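Local coordinates for protein xyloglucan-specific endo-beta-1,4-glucanase (Uncultured bacterium, PDB 4W88) that hydrolyses internal beta-1,4-glucosidic bonds of xyloglucan, as a GH5 endoglucanase with a TIM-barrel fold, at residues Asp179-Arg182 with Asn187-Asp190. The protein carries 1 engineered substitution. Residues are numbered along the deposited sequence; the frame is centred on the assembly and turned at random.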
loop_
_atom_site.group_PDB
_atom_site.type_symbol
_atom_site.label_atom_id
_atom_site.label_comp_id
_atom_site.label_asym_id
_atom_site.label_seq_id
_atom_site.Cartn_x
_atom_site.Cartn_y
_atom_site.Cartn_z
ATOM N N ASP A 179 2.776 -18.649 2.095
ATOM C CA ASP A 179 2.665 -19.964 2.781
ATOM C C ASP A 179 1.922 -19.860 4.144
ATOM O O ASP A 179 1.091 -20.683 4.463
ATOM C CB ASP A 179 4.074 -20.524 2.929
ATOM C CG ASP A 179 4.112 -21.906 3.364
ATOM O OD1 ASP A 179 4.032 -22.080 4.564
ATOM O OD2 ASP A 179 4.270 -22.818 2.531
ATOM N N ALA A 180 2.279 -18.858 4.957
ATOM C CA ALA A 180 1.746 -18.701 6.261
ATOM C C ALA A 180 0.248 -18.468 6.170
ATOM O O ALA A 180 -0.531 -18.997 6.982
ATOM C CB ALA A 180 2.411 -17.572 6.983
ATOM N N VAL A 181 -0.150 -17.638 5.232
ATOM C CA VAL A 181 -1.582 -17.307 5.100
ATOM C C VAL A 181 -2.381 -18.491 4.563
ATOM O O VAL A 181 -3.399 -18.866 5.143
ATOM C CB VAL A 181 -1.803 -16.096 4.196
ATOM C CG1 VAL A 181 -3.280 -15.822 3.950
ATOM C CG2 VAL A 181 -1.164 -14.814 4.755
ATOM N N ARG A 182 -1.889 -19.134 3.497
ATOM C CA ARG A 182 -2.601 -20.287 2.980
ATOM C C ARG A 182 -2.755 -21.452 3.974
ATOM O O ARG A 182 -3.802 -22.141 3.994
ATOM C CB ARG A 182 -1.931 -20.818 1.690
ATOM C CG ARG A 182 -1.858 -19.784 0.559
ATOM C CD ARG A 182 -3.203 -19.343 0.055
ATOM N NE ARG A 182 -3.057 -18.514 -1.169
ATOM C CZ ARG A 182 -3.771 -17.445 -1.426
ATOM N NH1 ARG A 182 -4.659 -16.960 -0.569
ATOM N NH2 ARG A 182 -3.532 -16.776 -2.514
ATOM N N ASN A 187 -11.316 -18.845 4.243
ATOM C CA ASN A 187 -11.331 -17.926 3.110
ATOM C C ASN A 187 -9.911 -17.469 2.741
ATOM O O ASN A 187 -9.701 -16.885 1.673
ATOM C CB ASN A 187 -12.222 -16.687 3.352
ATOM C CG ASN A 187 -13.696 -17.022 3.520
ATOM O OD1 ASN A 187 -14.143 -18.129 3.202
ATOM N ND2 ASN A 187 -14.483 -16.046 3.965
ATOM N N ASN A 188 -8.938 -17.757 3.619
ATOM C CA ASN A 188 -7.577 -17.479 3.275
ATOM C C ASN A 188 -6.977 -18.446 2.245
ATOM O O ASN A 188 -5.876 -18.160 1.764
ATOM C CB ASN A 188 -6.680 -17.422 4.486
ATOM C CG ASN A 188 -7.124 -16.420 5.513
ATOM O OD1 ASN A 188 -7.559 -15.338 5.199
ATOM N ND2 ASN A 188 -7.016 -16.815 6.777
ATOM N N ALA A 189 -7.691 -19.518 1.880
ATOM C CA ALA A 189 -7.178 -20.413 0.858
ATOM C C ALA A 189 -7.031 -19.754 -0.511
ATOM O O ALA A 189 -6.127 -20.092 -1.264
ATOM C CB ALA A 189 -8.003 -21.677 0.780
ATOM N N ASP A 190 -7.937 -18.820 -0.790
ATOM C CA ASP A 190 -7.987 -18.159 -2.079
ATOM C C ASP A 190 -8.131 -16.627 -2.017
ATOM O O ASP A 190 -8.345 -15.960 -3.031
ATOM C CB ASP A 190 -9.063 -18.799 -2.961
ATOM C CG ASP A 190 -10.448 -18.762 -2.411
ATOM O OD1 ASP A 190 -10.646 -18.219 -1.302
ATOM O OD2 ASP A 190 -11.380 -19.344 -3.106
#
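R182 lays its side chain over the backbone of N188 and A189, its CD 3.3 Å from A189 O. The side chain of R182 bends at chi2 (-64°), which swings the guanidinium out from the helix end and over the following turn. There NH1 donates to N188 O at 2.9 Å in a fairly straight bond. The acceptor lies at the edge of the guanidinium, practically in its plane, whereas the donor stands above the carbonyl plane, 38° out of it. A189 O sits over one face instead; it is 3.5 Å from R182 NE, but the angle is too poor for a bond. NH1 also reaches R191 O and NE makes a salt bridge with D215, so several partners fix the rotation of the guanidinium.

One residue earlier on the helix, V181 crosses N188 at about a right angle. With CG1 anti to the backbone N (chi1 175°), V181 puts that methyl 3.8 Å from N188 CB. The buried amide of N188 is satisfied at both ends: OD1 accepts from R191 NE, while ND2 bonds to A132 O and T184 OG1.

The contact spans the alpha-to-beta loop of the TIM barrel, between the end of helix 164-182 and strand 193-196, with V181 packed against W128 and A132 of helix 117-134, F144 of strand 142-145 and L193 of strand 193-196.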